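Local coordinates for protein trichothecene 3-O-acetyltransferase (Gibberella zeae, PDB 2RKV) that binds coenzyme A and T-2 mycotoxin and, as a member of the BAHD superfamily, probably transfers acetyl groups to the 3-hydroxyl of trichothecenes, at residues F234-K239 with K445-V450; A95-G100 with F143-L148. All blocks are in the same frame, centred on the assembly; numbering follows the deposited sequence. Where two conformers were deposited one is given.

From the N terminus, contact 2 comes first: residues 95-100, entering helix 98-104, meet the hairpin turn at 143-148 and close a loop of 42 intervening residues. The chain has left that loop behind before contact 1 opens at 234-239, on the end of strand 229-236, which pairs with 445-450 at the C-terminal end across 205 intervening residues. The two loops therefore follow one another, neither nested nor crossed. Contact 2 ties a short helix to the five-stranded mixed sheet; contact 1 adds an edge strand, 448-449, to the seven-stranded one. Their centres lie about 24 Å apart, and their nearest atoms, about 9 Å apart, do not touch.

Contact 1 of 2, residues F234-K239 with K445-V450; sequences FTFSPK and KYAQYV. Residues 445, 446, 447, 448, 449, 450 of segment 445-450 come from a tag, linker or insertion.
Thr-235 and Gln-448 face each other as a hydrogen-bonded antiparallel pair: Thr-235 N donates to Gln-448 O at 2.9 Å, and Gln-448 N returns a nearly straight bond (174°) to Thr-235 O, also 2.9 Å. On the same face of the sheet the two side chains run side by side, with Thr-235 OG1 lying 3.4 Å from Gln-448 CB. Thr-235 CG2 presses unusually tightly against Val-450 CG2, at 3.4 Å. The opposite face carries the non-hydrogen-bonded pair Phe-234 and Tyr-449. Their rings form an offset edge-to-face contact with planes at 67°, the Tyr-449 edge turned to the Phe-234 face, with Tyr-449 CD1 3.7 Å from Phe-234 CE2. CG of Phe-236 is anti to its carbonyl carbon (chi1 -63°), and the ring beyond it lies with one face over Ala-447, whose CA makes a CH-pi contact and whose CB is 3.5 Å from Phe-236 CZ. Past the paired residues a water bridges the two backbones, accepting from Ser-237 N and donating to Tyr-446 O at 2.7 Å. Residues 445-450 are an insertion into the natural sequence, so this edge belongs to the crystallised construct. Ser-237 OG accepts from Ala-240 N, the N-cap bond of helix 238-249. Strand 229-236 lies between 448-449, at one edge of the mixed sheet, and 423-430; Phe-234 packs on Met-434 of helix 431-439, and Phe-236 on Leu-265 and Phe-268 of helix 261-277.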
loop_
_atom_site.group_PDB
_atom_site.type_symbol
_atom_site.label_atom_id
_atom_site.label_comp_id
_atom_site.label_asym_id
_atom_site.label_seq_id
_atom_site.Cartn_x
_atom_site.Cartn_y
_atom_site.Cartn_z
ATOM N N PHE A 234 8.769 10.816 6.919
ATOM C CA PHE A 234 8.548 11.860 7.915
ATOM C C PHE A 234 7.730 11.290 9.060
ATOM O O PHE A 234 6.778 10.633 8.815
ATOM C CB PHE A 234 7.756 13.019 7.288
ATOM C CG PHE A 234 8.491 13.734 6.194
ATOM C CD1 PHE A 234 8.388 13.355 4.890
ATOM C CD2 PHE A 234 9.259 14.830 6.485
ATOM C CE1 PHE A 234 9.052 14.021 3.935
ATOM C CE2 PHE A 234 9.926 15.505 5.510
ATOM C CZ PHE A 234 9.860 15.097 4.260
ATOM N N THR A 235 8.069 11.523 10.285
ATOM C CA THR A 235 7.289 11.041 11.416
ATOM C C THR A 235 6.465 12.165 12.037
ATOM O O THR A 235 6.840 13.282 11.973
ATOM C CB THR A 235 8.207 10.409 12.478
ATOM O OG1 THR A 235 9.127 11.394 12.964
ATOM C CG2 THR A 235 9.114 9.364 11.846
ATOM N N PHE A 236 5.351 11.743 12.549
ATOM C CA PHE A 236 4.431 12.599 13.247
ATOM C C PHE A 236 4.143 11.965 14.596
ATOM O O PHE A 236 3.643 10.903 14.679
ATOM C CB PHE A 236 3.119 12.778 12.441
ATOM C CG PHE A 236 3.304 13.452 11.108
ATOM C CD1 PHE A 236 3.744 12.762 10.016
ATOM C CD2 PHE A 236 3.043 14.766 10.956
ATOM C CE1 PHE A 236 3.918 13.371 8.840
ATOM C CE2 PHE A 236 3.237 15.370 9.767
ATOM C CZ PHE A 236 3.676 14.670 8.717
ATOM N N SER A 237 4.501 12.676 15.651
ATOM C CA SER A 237 4.340 12.168 17.012
ATOM C C SER A 237 2.850 12.004 17.346
ATOM O O SER A 237 2.006 12.603 16.675
ATOM C CB SER A 237 5.015 13.113 18.017
ATOM O OG SER A 237 4.309 14.337 18.125
ATOM N N PRO A 238 2.518 11.181 18.364
ATOM C CA PRO A 238 1.113 11.088 18.784
ATOM C C PRO A 238 0.512 12.467 19.082
ATOM O O PRO A 238 -0.647 12.721 18.729
ATOM C CB PRO A 238 1.185 10.242 20.057
ATOM C CG PRO A 238 2.416 9.395 19.868
ATOM C CD PRO A 238 3.390 10.283 19.158
ATOM N N LYS A 239 1.302 13.347 19.698
ATOM C CA LYS A 239 0.832 14.699 20.022
ATOM C C LYS A 239 0.601 15.523 18.747
ATOM O O LYS A 239 -0.423 16.208 18.623
ATOM C CB LYS A 239 1.802 15.406 20.978
ATOM C CG LYS A 239 1.230 16.665 21.613
ATOM C CD LYS A 239 2.160 17.231 22.693
ATOM N N LYS A 445 6.697 22.132 11.882
ATOM C CA LYS A 445 6.006 22.250 13.162
ATOM C C LYS A 445 5.454 20.880 13.595
ATOM O O LYS A 445 5.421 20.567 14.782
ATOM C CB LYS A 445 4.877 23.283 13.053
ATOM C CG LYS A 445 4.030 23.469 14.309
ATOM C CD LYS A 445 2.955 24.520 14.050
ATOM C CE LYS A 445 2.021 24.698 15.231
ATOM N NZ LYS A 445 0.886 25.601 14.851
ATOM N N TYR A 446 5.056 20.070 12.614
ATOM C CA TYR A 446 4.440 18.763 12.873
ATOM C C TYR A 446 5.288 17.590 12.379
ATOM O O TYR A 446 5.295 16.527 12.996
ATOM C CB TYR A 446 3.065 18.686 12.202
ATOM C CG TYR A 446 2.034 19.634 12.778
ATOM C CD1 TYR A 446 1.850 20.907 12.234
ATOM C CD2 TYR A 446 1.237 19.253 13.857
ATOM C CE1 TYR A 446 0.900 21.776 12.753
ATOM C CE2 TYR A 446 0.280 20.116 14.388
ATOM C CZ TYR A 446 0.119 21.373 13.828
ATOM O OH TYR A 446 -0.823 22.240 14.348
ATOM N N ALA A 447 5.974 17.792 11.257
ATOM C CA ALA A 447 6.652 16.702 10.553
ATOM C C ALA A 447 8.144 16.661 10.850
ATOM O O ALA A 447 8.851 17.661 10.690
ATOM C CB ALA A 447 6.414 16.820 9.068
ATOM N N GLN A 448 8.610 15.500 11.298
ATOM C CA GLN A 448 10.066 15.283 11.547
ATOM C C GLN A 448 10.636 14.510 10.399
ATOM O O GLN A 448 10.258 13.370 10.143
ATOM C CB GLN A 448 10.420 14.522 12.853
ATOM C CG GLN A 448 11.955 14.015 12.954
ATOM C CD GLN A 448 12.931 15.147 13.244
ATOM O OE1 GLN A 448 12.718 15.946 14.160
ATOM N NE2 GLN A 448 13.998 15.223 12.461
ATOM N N TYR A 449 11.575 15.134 9.691
ATOM C CA TYR A 449 12.253 14.467 8.584
ATOM C C TYR A 449 13.088 13.295 9.084
ATOM O O TYR A 449 13.874 13.435 10.025
ATOM C CB TYR A 449 13.148 15.449 7.830
ATOM C CG TYR A 449 13.999 14.797 6.764
ATOM C CD1 TYR A 449 13.466 14.469 5.515
ATOM C CD2 TYR A 449 15.345 14.511 7.007
ATOM C CE1 TYR A 449 14.255 13.861 4.533
ATOM C CE2 TYR A 449 16.139 13.911 6.042
ATOM C CZ TYR A 449 15.593 13.591 4.811
ATOM O OH TYR A 449 16.398 12.997 3.865
ATOM N N VAL A 450 12.919 12.144 8.437
ATOM C CA VAL A 450 13.722 10.961 8.737
ATOM C C VAL A 450 14.587 10.577 7.542
ATOM O O VAL A 450 15.786 10.367 7.697
ATOM C CB VAL A 450 12.850 9.755 9.186
ATOM C CG1 VAL A 450 13.716 8.534 9.441
ATOM C CG2 VAL A 450 12.089 10.100 10.445
HETATM O O HOH W 1 6.093 14.980 15.032
#

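Contact 2 of 2, residues A95-G100 with F143-L148; sequences APTIEG and FIKGGL
Ile-144 reaches from the end of strand 137-144 to the backbone that leads into helix 98-104. Its CB sits 3.4 Å from Pro-96 O, and the CG2 branch stays by the same carbonyl, 3.7 Å from Pro-96 O, with the proline ring farther off. The other branch starts with CG1 between the backbone N and the carbonyl carbon (chi1 68°). From there CD1 extends anti to CA (chi2 170°) and ends at the Thr-97 to Ile-98 peptide, 3.7 Å from Ile-98 N. The methyl thus lies against a peptide group whose N-H is already engaged: Ile-98 N donates to Lys-145 O at 2.9 Å, in a bond of 163° directed nearly in line with the carbonyl. Ile-98 CB and CG2 lie against the carbonyl oxygens of Lys-145 and Gly-146.

On the solvent-facing side, Thr-97 and Lys-145 run side by side, with Thr-97 CG2 3.9 Å from Lys-145 CB, before the extended lysine chain leads away. Thr-97 OG1 meanwhile accepts from Gly-100 N at 2.9 Å, the N-cap bond of helix 98-104. One water completes the junction, donating to Pro-96 O at 2.8 Å and accepting from Lys-145 N at 2.9 Å.

Ile-144 and Ile-98 both also touch Leu-26 of strand 20-28. The bond from Gly-147 N to Ile-144 O closes a type II beta turn with Gly-146 at its positive-phi position, and Ile-144 N to Gly-147 O completes the pair flanking it. This is a two-residue beta hairpin joining strands 137-144 and 147-155, with a threonine-capped helix start docked on its turn within the N-terminal family region of this acyltransferase.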
loop_
_atom_site.group_PDB
_atom_site.type_symbol
_atom_site.label_atom_id
_atom_site.label_comp_id
_atom_site.label_asym_id
_atom_site.label_seq_id
_atom_site.Cartn_x
_atom_site.Cartn_y
_atom_site.Cartn_z
ATOM N N ALA A 95 25.266 -2.958 4.148
ATOM C CA ALA A 95 23.959 -3.288 4.728
ATOM C C ALA A 95 23.671 -2.451 5.979
ATOM O O ALA A 95 24.602 -1.968 6.631
ATOM C CB ALA A 95 23.886 -4.789 5.056
ATOM N N PRO A 96 22.380 -2.275 6.327
ATOM C CA PRO A 96 22.098 -1.627 7.606
ATOM C C PRO A 96 22.427 -2.506 8.806
ATOM O O PRO A 96 22.596 -3.723 8.667
ATOM C CB PRO A 96 20.584 -1.363 7.543
ATOM C CG PRO A 96 20.059 -2.410 6.642
ATOM C CD PRO A 96 21.142 -2.617 5.598
ATOM N N THR A 97 22.512 -1.877 9.972
ATOM C CA THR A 97 22.731 -2.559 11.246
ATOM C C THR A 97 21.628 -2.098 12.187
ATOM O O THR A 97 21.037 -1.038 11.961
ATOM C CB THR A 97 24.079 -2.159 11.873
ATOM O OG1 THR A 97 24.088 -0.744 12.115
ATOM C CG2 THR A 97 25.245 -2.521 10.945
ATOM N N ILE A 98 21.375 -2.854 13.252
ATOM C CA ILE A 98 20.342 -2.463 14.223
ATOM C C ILE A 98 20.660 -1.094 14.833
ATOM O O ILE A 98 19.770 -0.250 14.979
ATOM C CB ILE A 98 20.086 -3.546 15.328
ATOM C CG1 ILE A 98 18.760 -3.280 16.055
ATOM C CG2 ILE A 98 21.215 -3.622 16.342
ATOM C CD1 ILE A 98 17.546 -3.492 15.225
ATOM N N GLU A 99 21.931 -0.862 15.156
ATOM C CA GLU A 99 22.320 0.422 15.748
ATOM C C GLU A 99 22.267 1.585 14.751
ATOM O O GLU A 99 21.860 2.695 15.113
ATOM C CB GLU A 99 23.676 0.320 16.460
ATOM C CG GLU A 99 23.629 -0.541 17.728
ATOM C CD GLU A 99 22.530 -0.130 18.717
ATOM O OE1 GLU A 99 22.301 1.086 18.922
ATOM O OE2 GLU A 99 21.894 -1.032 19.303
ATOM N N GLY A 100 22.641 1.325 13.499
ATOM C CA GLY A 100 22.528 2.318 12.419
ATOM C C GLY A 100 21.083 2.732 12.200
ATOM O O GLY A 100 20.770 3.926 12.059
ATOM N N PHE A 143 19.396 -11.300 7.717
ATOM C CA PHE A 143 20.137 -11.166 8.969
ATOM C C PHE A 143 20.965 -9.890 8.902
ATOM O O PHE A 143 21.759 -9.720 7.981
ATOM C CB PHE A 143 21.118 -12.326 9.226
ATOM C CG PHE A 143 20.547 -13.705 9.035
ATOM C CD1 PHE A 143 19.180 -13.974 9.133
ATOM C CD2 PHE A 143 21.414 -14.753 8.787
ATOM C CE1 PHE A 143 18.698 -15.268 8.967
ATOM C CE2 PHE A 143 20.947 -16.048 8.624
ATOM C CZ PHE A 143 19.582 -16.305 8.704
ATOM N N ILE A 144 20.784 -8.992 9.864
ATOM C CA ILE A 144 21.654 -7.822 9.961
ATOM C C ILE A 144 22.316 -7.814 11.338
ATOM O O ILE A 144 21.885 -8.534 12.255
ATOM C CB ILE A 144 20.885 -6.496 9.715
ATOM C CG1 ILE A 144 19.904 -6.222 10.870
ATOM C CG2 ILE A 144 20.196 -6.520 8.333
ATOM C CD1 ILE A 144 19.278 -4.815 10.845
ATOM N N LYS A 145 23.372 -7.021 11.492
ATOM C CA LYS A 145 24.036 -6.959 12.781
ATOM C C LYS A 145 23.004 -6.589 13.844
ATOM O O LYS A 145 22.371 -5.527 13.766
ATOM C CB LYS A 145 25.190 -5.958 12.764
ATOM C CG LYS A 145 25.919 -5.877 14.096
ATOM C CD LYS A 145 27.100 -4.922 14.028
ATOM C CE LYS A 145 27.782 -4.830 15.387
ATOM N NZ LYS A 145 28.989 -3.950 15.340
ATOM N N GLY A 146 22.812 -7.496 14.798
ATOM C CA GLY A 146 21.907 -7.282 15.919
ATOM C C GLY A 146 20.425 -7.356 15.591
ATOM O O GLY A 146 19.582 -6.978 16.416
ATOM N N GLY A 147 20.082 -7.862 14.408
ATOM C CA GLY A 147 18.681 -7.814 13.999
ATOM C C GLY A 147 18.245 -8.744 12.889
ATOM O O GLY A 147 19.024 -9.559 12.371
ATOM N N LEU A 148 16.971 -8.619 12.542
ATOM C CA LEU A 148 16.374 -9.377 11.456
ATOM C C LEU A 148 15.415 -8.448 10.730
ATOM O O LEU A 148 14.627 -7.749 11.378
ATOM C CB LEU A 148 15.598 -10.574 12.020
ATOM C CG LEU A 148 14.735 -11.385 11.051
ATOM C CD1 LEU A 148 15.612 -12.306 10.217
ATOM C CD2 LEU A 148 13.674 -12.182 11.818
HETATM O O HOH W 2 24.391 -5.807 9.005
#